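Local coordinates for protein prephenate dehydrogenase (Aquifex aeolicus, PDB 2G5C) that probably catalyses the NAD-dependent oxidative decarboxylation of prephenate to 3-(4-hydroxyphenyl)pyruvate, a step of tyrosine biosynthesis, at residues V4-V9 / M67-V72; I78-S83 / E107-K112; E88-T93 / G111-G116. One frame throughout, in Å; residues are numbered along the deposited sequence.

Contact 1: V4-V9 / M67-V72; sequences VLIVGV and MLSSPV. With NAD (nicotinamide-adenine-dinucleotide), chain E.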
loop_
_atom_site.group_PDB
_atom_site.type_symbol
_atom_site.label_atom_id
_atom_site.label_comp_id
_atom_site.label_asym_id
_atom_site.label_seq_id
_atom_site.Cartn_x
_atom_site.Cartn_y
_atom_site.Cartn_z
ATOM N N VAL A 4 18.849 2.062 33.878
ATOM C CA VAL A 4 18.433 2.301 32.503
ATOM C C VAL A 4 17.726 3.641 32.358
ATOM O O VAL A 4 16.808 3.950 33.114
ATOM C CB VAL A 4 17.475 1.192 32.011
ATOM C CG1 VAL A 4 16.975 1.516 30.604
ATOM C CG2 VAL A 4 18.180 -0.154 32.038
ATOM N N LEU A 5 18.156 4.430 31.378
ATOM C CA LEU A 5 17.543 5.727 31.128
ATOM C C LEU A 5 16.859 5.757 29.769
ATOM O O LEU A 5 17.502 5.571 28.735
ATOM C CB LEU A 5 18.583 6.846 31.171
ATOM C CG LEU A 5 18.003 8.216 30.796
ATOM C CD1 LEU A 5 16.997 8.650 31.851
ATOM C CD2 LEU A 5 19.119 9.241 30.664
ATOM N N ILE A 6 15.556 5.995 29.781
ATOM C CA ILE A 6 14.789 6.088 28.548
ATOM C C ILE A 6 14.694 7.572 28.204
ATOM O O ILE A 6 14.082 8.338 28.946
ATOM C CB ILE A 6 13.349 5.552 28.725
ATOM C CG1 ILE A 6 13.371 4.067 29.104
ATOM C CG2 ILE A 6 12.545 5.803 27.448
ATOM C CD1 ILE A 6 13.960 3.147 28.054
ATOM N N VAL A 7 15.319 7.982 27.105
ATOM C CA VAL A 7 15.251 9.379 26.679
ATOM C C VAL A 7 14.150 9.461 25.632
ATOM O O VAL A 7 14.279 8.911 24.536
ATOM C CB VAL A 7 16.581 9.866 26.069
ATOM C CG1 VAL A 7 16.369 11.199 25.366
ATOM C CG2 VAL A 7 17.634 10.024 27.174
ATOM N N GLY A 8 13.070 10.157 25.975
ATOM C CA GLY A 8 11.935 10.258 25.078
ATOM C C GLY A 8 11.011 9.112 25.458
ATOM O O GLY A 8 11.109 8.010 24.912
ATOM N N VAL A 9 10.122 9.366 26.411
ATOM C CA VAL A 9 9.200 8.337 26.877
ATOM C C VAL A 9 7.897 8.358 26.083
ATOM O O VAL A 9 6.876 8.862 26.552
ATOM C CB VAL A 9 8.879 8.514 28.387
ATOM C CG1 VAL A 9 8.138 7.293 28.907
ATOM C CG2 VAL A 9 10.163 8.730 29.175
HETATM N N MSE A 67 18.901 4.758 26.202
HETATM C CA MSE A 67 18.217 4.460 24.944
HETATM C C MSE A 67 17.532 5.710 24.406
HETATM O O MSE A 67 16.468 6.099 24.886
HETATM C CB MSE A 67 17.173 3.356 25.146
HETATM C CG MSE A 67 16.348 3.027 23.890
HETATM SE SE MSE A 67 17.390 2.196 22.485
HETATM C CE MSE A 67 17.581 0.450 23.284
ATOM N N LEU A 68 18.155 6.340 23.415
ATOM C CA LEU A 68 17.603 7.535 22.801
ATOM C C LEU A 68 16.353 7.128 22.021
ATOM O O LEU A 68 16.428 6.392 21.028
ATOM C CB LEU A 68 18.643 8.178 21.881
ATOM C CG LEU A 68 19.933 8.599 22.597
ATOM C CD1 LEU A 68 20.917 9.155 21.588
ATOM C CD2 LEU A 68 19.622 9.640 23.662
ATOM N N SER A 69 15.206 7.609 22.488
ATOM C CA SER A 69 13.927 7.274 21.883
ATOM C C SER A 69 13.088 8.509 21.601
ATOM O O SER A 69 11.863 8.439 21.531
ATOM C CB SER A 69 13.171 6.331 22.815
ATOM O OG SER A 69 14.031 5.293 23.256
ATOM N N SER A 70 13.760 9.643 21.454
ATOM C CA SER A 70 13.100 10.904 21.155
ATOM C C SER A 70 13.285 11.154 19.657
ATOM O O SER A 70 13.866 10.328 18.956
ATOM C CB SER A 70 13.749 12.032 21.969
ATOM O OG SER A 70 15.155 12.065 21.768
ATOM N N PRO A 71 12.769 12.275 19.140
ATOM C CA PRO A 71 12.946 12.526 17.705
ATOM C C PRO A 71 14.428 12.618 17.334
ATOM O O PRO A 71 15.230 13.197 18.073
ATOM C CB PRO A 71 12.198 13.838 17.499
ATOM C CG PRO A 71 11.057 13.706 18.473
ATOM C CD PRO A 71 11.758 13.182 19.711
ATOM N N VAL A 72 14.801 12.039 16.197
ATOM C CA VAL A 72 16.197 12.072 15.774
ATOM C C VAL A 72 16.764 13.492 15.771
ATOM O O VAL A 72 17.951 13.693 16.022
ATOM C CB VAL A 72 16.375 11.439 14.368
ATOM C CG1 VAL A 72 17.762 11.752 13.820
ATOM C CG2 VAL A 72 16.193 9.932 14.461
HETATM P PA NAD E . 6.471 9.508 20.245
HETATM O O1A NAD E . 5.524 8.488 20.721
HETATM O O2A NAD E . 5.864 10.786 19.708
HETATM O O5B NAD E . 7.467 9.797 21.453
HETATM C C5B NAD E . 8.486 10.744 21.308
HETATM C C4B NAD E . 8.811 11.329 22.670
HETATM O O4B NAD E . 9.805 12.288 22.421
HETATM C C3B NAD E . 7.629 12.102 23.300
HETATM O O3B NAD E . 7.245 11.565 24.560
HETATM C C2B NAD E . 8.147 13.541 23.352
HETATM O O2B NAD E . 7.655 14.341 24.406
HETATM C C1B NAD E . 9.632 13.270 23.399
HETATM N N9A NAD E . 10.575 14.358 23.084
HETATM C C8A NAD E . 10.519 15.301 22.085
HETATM N N7A NAD E . 11.601 16.093 22.179
HETATM C C5A NAD E . 12.353 15.674 23.222
HETATM C C6A NAD E . 13.563 16.096 23.793
HETATM N N6A NAD E . 14.228 17.125 23.297
HETATM N N1A NAD E . 14.077 15.421 24.901
HETATM C C2A NAD E . 13.398 14.331 25.447
HETATM N N3A NAD E . 12.200 13.906 24.890
HETATM C C4A NAD E . 11.701 14.575 23.798
HETATM O O3 NAD E . 7.465 8.912 19.090
HETATM P PN NAD E . 7.867 7.368 18.894
HETATM O O1N NAD E . 7.942 6.732 20.223
HETATM O O2N NAD E . 6.904 6.769 17.929
HETATM O O5D NAD E . 9.313 7.331 18.177
HETATM C C5D NAD E . 10.469 7.831 18.820
HETATM C C4D NAD E . 11.758 7.583 18.005
HETATM O O4D NAD E . 11.771 6.253 17.513
HETATM C C3D NAD E . 12.040 8.482 16.793
HETATM O O3D NAD E . 13.382 8.964 16.887
HETATM C C2D NAD E . 11.851 7.605 15.566
HETATM O O2D NAD E . 12.733 7.942 14.498
HETATM C C1D NAD E . 12.057 6.201 16.130
HETATM N N1N NAD E . 11.237 5.105 15.526
HETATM C C2N NAD E . 9.855 5.271 15.466
HETATM C C3N NAD E . 9.056 4.265 14.907
HETATM C C7N NAD E . 7.569 4.459 14.852
HETATM O O7N NAD E . 6.817 3.459 14.300
HETATM N N7N NAD E . 6.956 5.538 15.306
HETATM C C4N NAD E . 9.678 3.087 14.409
HETATM C C5N NAD E . 11.082 2.930 14.476
HETATM C C6N NAD E . 11.855 3.957 15.042
#
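V7 and L68 lie side by side on one face of the sheet, both pointing the same way. CD2 of L68 fits against the branch point of V7, 3.9 Å from its CB, and touches both V7 methyls. CG1 of V7 stands anti to its backbone N (chi1 167°) and also lies near OG of S70. On the other face I6 and M67, a selenomethionine, meet more loosely: CD1 of I6 is 4.3 Å from CB of M67. The strands run parallel. M67 N donates to L5 O (3.0 Å), V7 N to M67 O, and S69 N to V7 O at 2.6 Å. Beyond V7 the pairing gives way to loops lining the NAD site, with G8 still close to S70. A CB on G8 would collide with the S69–S70 backbone. Its CA lies 3.7 Å from N3A of the NAD adenine. S70 O accepts a hydrogen bond from O3D of the nicotinamide ribose (2.5 Å), while OG of S70 is bonded to T74. G8 is consistent with the first glycine of a GxGxxG motif, as in Rossmann domains. Strand 28-32 flanks V4-V9, strand 91-94 flanks M67-L68, and helix 72-85 packs on V7 and L68 through I78 and F75.

Contact 2: I78-S83 / E107-K112; sequences IAKKLS and ENILGK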
loop_
_atom_site.group_PDB
_atom_site.type_symbol
_atom_site.label_atom_id
_atom_site.label_comp_id
_atom_site.label_asym_id
_atom_site.label_seq_id
_atom_site.Cartn_x
_atom_site.Cartn_y
_atom_site.Cartn_z
ATOM N N ILE A 78 20.833 16.557 22.709
ATOM C CA ILE A 78 20.800 15.771 23.940
ATOM C C ILE A 78 22.146 15.088 24.208
ATOM O O ILE A 78 22.635 15.075 25.344
ATOM C CB ILE A 78 19.684 14.692 23.873
ATOM C CG1 ILE A 78 18.321 15.362 23.685
ATOM C CG2 ILE A 78 19.672 13.857 25.144
ATOM C CD1 ILE A 78 17.170 14.384 23.532
ATOM N N ALA A 79 22.745 14.530 23.159
ATOM C CA ALA A 79 24.026 13.841 23.291
ATOM C C ALA A 79 25.102 14.754 23.873
ATOM O O ALA A 79 25.868 14.343 24.746
ATOM C CB ALA A 79 24.479 13.303 21.928
ATOM N N LYS A 80 25.156 15.988 23.383
ATOM C CA LYS A 80 26.144 16.953 23.848
ATOM C C LYS A 80 25.997 17.225 25.341
ATOM O O LYS A 80 26.991 17.402 26.046
ATOM C CB LYS A 80 26.023 18.263 23.064
ATOM C CG LYS A 80 26.224 18.094 21.567
ATOM C CD LYS A 80 26.252 19.431 20.844
ATOM C CE LYS A 80 27.594 20.130 21.022
ATOM N NZ LYS A 80 28.694 19.376 20.349
ATOM N N LYS A 81 24.764 17.261 25.827
ATOM C CA LYS A 81 24.549 17.497 27.244
ATOM C C LYS A 81 24.937 16.246 28.018
ATOM O O LYS A 81 25.591 16.324 29.056
ATOM C CB LYS A 81 23.090 17.857 27.517
ATOM C CG LYS A 81 22.642 19.140 26.841
ATOM C CD LYS A 81 21.547 19.817 27.642
ATOM C CE LYS A 81 20.923 20.968 26.873
ATOM N NZ LYS A 81 20.187 20.484 25.669
ATOM N N LEU A 82 24.548 15.088 27.495
ATOM C CA LEU A 82 24.856 13.816 28.139
ATOM C C LEU A 82 26.351 13.521 28.230
ATOM O O LEU A 82 26.788 12.772 29.105
ATOM C CB LEU A 82 24.157 12.671 27.401
ATOM C CG LEU A 82 22.630 12.632 27.515
ATOM C CD1 LEU A 82 22.076 11.466 26.707
ATOM C CD2 LEU A 82 22.242 12.499 28.980
ATOM N N SER A 83 27.131 14.103 27.324
ATOM C CA SER A 83 28.571 13.880 27.308
ATOM C C SER A 83 29.262 14.281 28.611
ATOM O O SER A 83 30.229 13.643 29.025
ATOM C CB SER A 83 29.211 14.622 26.129
ATOM O OG SER A 83 28.909 16.005 26.152
ATOM N N GLU A 107 29.052 9.580 17.626
ATOM C CA GLU A 107 30.306 8.982 18.086
ATOM C C GLU A 107 31.296 10.093 18.425
ATOM O O GLU A 107 32.047 9.987 19.386
ATOM C CB GLU A 107 30.934 8.088 17.012
ATOM C CG GLU A 107 30.135 6.858 16.610
ATOM C CD GLU A 107 30.932 5.927 15.702
ATOM O OE1 GLU A 107 31.585 6.427 14.760
ATOM O OE2 GLU A 107 30.904 4.697 15.927
ATOM N N ASN A 108 31.297 11.159 17.628
ATOM C CA ASN A 108 32.206 12.276 17.864
ATOM C C ASN A 108 31.845 13.064 19.118
ATOM O O ASN A 108 32.680 13.789 19.658
ATOM C CB ASN A 108 32.216 13.237 16.668
ATOM C CG ASN A 108 32.814 12.617 15.422
ATOM O OD1 ASN A 108 33.745 11.819 15.499
ATOM N ND2 ASN A 108 32.292 12.999 14.263
ATOM N N ILE A 109 30.603 12.922 19.578
ATOM C CA ILE A 109 30.137 13.638 20.762
ATOM C C ILE A 109 30.148 12.797 22.034
ATOM O O ILE A 109 30.486 13.295 23.110
ATOM C CB ILE A 109 28.701 14.174 20.559
ATOM C CG1 ILE A 109 28.683 15.212 19.438
ATOM C CG2 ILE A 109 28.186 14.793 21.851
ATOM C CD1 ILE A 109 27.296 15.730 19.105
ATOM N N LEU A 110 29.776 11.529 21.915
ATOM C CA LEU A 110 29.727 10.645 23.075
ATOM C C LEU A 110 30.931 9.727 23.194
ATOM O O LEU A 110 31.164 9.136 24.246
ATOM C CB LEU A 110 28.451 9.807 23.036
ATOM C CG LEU A 110 27.155 10.615 23.099
ATOM C CD1 LEU A 110 25.971 9.690 22.889
ATOM C CD2 LEU A 110 27.062 11.330 24.444
ATOM N N GLY A 111 31.685 9.595 22.109
ATOM C CA GLY A 111 32.864 8.746 22.130
ATOM C C GLY A 111 32.576 7.259 22.069
ATOM O O GLY A 111 31.640 6.819 21.398
ATOM N N LYS A 112 33.391 6.484 22.777
ATOM C CA LYS A 112 33.265 5.031 22.811
ATOM C C LYS A 112 31.953 4.558 23.427
ATOM O O LYS A 112 31.647 3.367 23.410
ATOM C CB LYS A 112 34.431 4.428 23.595
ATOM C CG LYS A 112 35.800 4.783 23.043
ATOM C CD LYS A 112 36.109 4.037 21.747
ATOM C CE LYS A 112 36.257 2.537 21.983
ATOM N NZ LYS A 112 36.791 1.822 20.786
#
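I109 and L110, in the last turn of helix 101-110, pack against helix 72-85, L110 through the end of its side chain, and the backbones come closest at S83 and L110, whose CA atoms are 5.5 Å apart. No hydrogen bond crosses between the segments. I109 reaches over K80 with two branches. Its CG2, anti to the backbone N, rests 3.6 Å from CA of K80 and 4.0 Å from CB of A79. Its CD1 meets CG of K80 at 3.6 Å, the side chains crossing at about a right angle. The K80 chain bends at chi3 and chi4, and its NZ ends near the same CD1. An alanine in place of I109 would probably open a gap beside A79 and leave the aliphatic part of K80 without its apolar partner. L110 packs next to I109 on A79: CG lies 4.0 Å from A79 CB, and CD2 3.3 Å from A79 O. S83 turns its CB to I109 O (3.5 Å). G111 then leaves the helix with positive phi, which favours glycine. The contact joins two helices of the nucleotide-binding domain, each leading to a strand: helix 72-85 to strand 91-94, and helix 101-110 to strand 114-120.

Contact 3: E88-T93 / G111-G116; sequences EDATVT and GKRFVG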
loop_
_atom_site.group_PDB
_atom_site.type_symbol
_atom_site.label_atom_id
_atom_site.label_comp_id
_atom_site.label_asym_id
_atom_site.label_seq_id
_atom_site.Cartn_x
_atom_site.Cartn_y
_atom_site.Cartn_z
ATOM N N GLU A 88 32.130 7.988 31.743
ATOM C CA GLU A 88 32.698 7.340 30.566
ATOM C C GLU A 88 32.383 5.843 30.552
ATOM O O GLU A 88 32.660 5.149 29.577
ATOM C CB GLU A 88 34.218 7.535 30.542
ATOM C CG GLU A 88 34.678 8.981 30.655
ATOM C CD GLU A 88 34.165 9.857 29.527
ATOM O OE1 GLU A 88 34.375 9.504 28.346
ATOM O OE2 GLU A 88 33.554 10.906 29.824
ATOM N N ASP A 89 31.798 5.357 31.637
ATOM C CA ASP A 89 31.454 3.947 31.777
ATOM C C ASP A 89 30.056 3.628 31.222
ATOM O O ASP A 89 29.670 2.463 31.107
ATOM C CB ASP A 89 31.551 3.573 33.265
ATOM C CG ASP A 89 31.245 2.110 33.537
ATOM O OD1 ASP A 89 31.317 1.283 32.600
ATOM O OD2 ASP A 89 30.947 1.785 34.710
ATOM N N ALA A 90 29.310 4.665 30.860
ATOM C CA ALA A 90 27.955 4.488 30.341
ATOM C C ALA A 90 27.884 4.057 28.874
ATOM O O ALA A 90 28.790 4.334 28.086
ATOM C CB ALA A 90 27.158 5.782 30.531
ATOM N N THR A 91 26.794 3.379 28.525
ATOM C CA THR A 91 26.553 2.926 27.156
ATOM C C THR A 91 25.334 3.667 26.625
ATOM O O THR A 91 24.302 3.727 27.293
ATOM C CB THR A 91 26.256 1.415 27.095
ATOM O OG1 THR A 91 27.435 0.683 27.445
ATOM C CG2 THR A 91 25.813 1.015 25.688
ATOM N N VAL A 92 25.459 4.239 25.431
ATOM C CA VAL A 92 24.360 4.982 24.823
ATOM C C VAL A 92 24.027 4.433 23.442
ATOM O O VAL A 92 24.897 4.354 22.575
ATOM C CB VAL A 92 24.700 6.480 24.670
ATOM C CG1 VAL A 92 23.527 7.214 24.016
ATOM C CG2 VAL A 92 25.018 7.088 26.029
ATOM N N THR A 93 22.764 4.062 23.243
ATOM C CA THR A 93 22.323 3.523 21.959
ATOM C C THR A 93 20.986 4.184 21.604
ATOM O O THR A 93 20.401 4.870 22.438
ATOM C CB THR A 93 22.204 1.968 22.034
ATOM O OG1 THR A 93 22.008 1.427 20.721
ATOM C CG2 THR A 93 21.060 1.554 22.944
ATOM N N GLY A 111 31.685 9.595 22.109
ATOM C CA GLY A 111 32.864 8.746 22.130
ATOM C C GLY A 111 32.576 7.259 22.069
ATOM O O GLY A 111 31.640 6.819 21.398
ATOM N N LYS A 112 33.391 6.484 22.777
ATOM C CA LYS A 112 33.265 5.031 22.811
ATOM C C LYS A 112 31.953 4.558 23.427
ATOM O O LYS A 112 31.647 3.367 23.410
ATOM C CB LYS A 112 34.431 4.428 23.595
ATOM C CG LYS A 112 35.800 4.783 23.043
ATOM C CD LYS A 112 36.109 4.037 21.747
ATOM C CE LYS A 112 36.257 2.537 21.983
ATOM N NZ LYS A 112 36.791 1.822 20.786
ATOM N N ARG A 113 31.178 5.488 23.967
ATOM C CA ARG A 113 29.914 5.130 24.597
ATOM C C ARG A 113 28.774 4.810 23.634
ATOM O O ARG A 113 27.923 3.973 23.934
ATOM C CB ARG A 113 29.471 6.249 25.545
ATOM C CG ARG A 113 30.312 6.324 26.810
ATOM C CD ARG A 113 29.918 7.488 27.695
ATOM N NE ARG A 113 30.212 8.767 27.062
ATOM C CZ ARG A 113 30.463 9.886 27.731
ATOM N NH1 ARG A 113 30.459 9.885 29.056
ATOM N NH2 ARG A 113 30.727 11.006 27.073
ATOM N N PHE A 114 28.769 5.454 22.473
ATOM C CA PHE A 114 27.683 5.258 21.517
ATOM C C PHE A 114 27.699 4.062 20.571
ATOM O O PHE A 114 28.727 3.711 19.985
ATOM C CB PHE A 114 27.500 6.518 20.672
ATOM C CG PHE A 114 26.314 6.453 19.760
ATOM C CD1 PHE A 114 25.027 6.542 20.276
ATOM C CD2 PHE A 114 26.480 6.246 18.394
ATOM C CE1 PHE A 114 23.916 6.420 19.442
ATOM C CE2 PHE A 114 25.376 6.123 17.552
ATOM C CZ PHE A 114 24.092 6.211 18.078
ATOM N N VAL A 115 26.515 3.470 20.417
ATOM C CA VAL A 115 26.277 2.339 19.531
ATOM C C VAL A 115 24.945 2.610 18.828
ATOM O O VAL A 115 23.905 2.714 19.482
ATOM C CB VAL A 115 26.162 1.017 20.305
ATOM C CG1 VAL A 115 25.910 -0.131 19.331
ATOM C CG2 VAL A 115 27.433 0.769 21.104
ATOM N N GLY A 116 24.984 2.729 17.504
ATOM C CA GLY A 116 23.780 3.003 16.731
ATOM C C GLY A 116 22.851 1.817 16.540
ATOM O O GLY A 116 23.299 0.692 16.295
#
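E88 bends at chi2 (-60°), which turns CD back toward R113, and R113 bends at chi3 (-66°), which places its NE. The two charged groups meet over a face of the guanidinium. OE1 of E88 stands 3.9 Å above the centre of that group, and the carboxylate and guanidinium planes are 43° apart. OE2 comes to 3.3 Å from NH1 of R113 but lies well out of the guanidinium plane. The salt bridge therefore rests on charge alone, with no N-H aimed at the oxygen. The N-H groups of R113 serve backbone oxygens instead: NE bonds to L110 O, NH1 to S87 O, and NH2 weakly to S83 O. These bonds hold the guanidinium in place.

Further along, the strands pair in parallel. V92 N donates to R113 O at 2.9 Å. V92 O accepts from V115 N at 2.8 Å, and CA of F114 adds a CH···O contact to the same oxygen. OG1 of T93 gives its proton to V115 O at 2.6 Å. On the opposite face, V92 and F114 cross at about a right angle, with CG1 of V92 4.1 Å from CD1 of the ring. F114 also packs on helix 101-110, whose residues lie between the two segments in sequence. This is the right-handed beta-alpha-beta crossover of a Rossmann-type fold, strand 91-94, helix 101-110, strand 114-120.

How the contacts relate
Contacts 1 and 3 are buried strand pairings in one sheet. Strands 65-68 and 91-94 are neighbours there, and T93 O probably accepts a hydrogen bond from L68 N. Contact 2 is only partly buried and joins helices mainly by apolar side chains, with no hydrogen bond between the segments. K80 there is exposed, whereas the arginine of contact 3 is buried and held by polar bonds. Contact 1 alone of the three includes an NAD hydrogen bond. Contacts 2 and 3 share G111 and K112 and meet where L110 packs on V92. Contact 2 reaches contact 1 through I78, which packs on S70. All three lie in the dinucleotide-binding part of the chain.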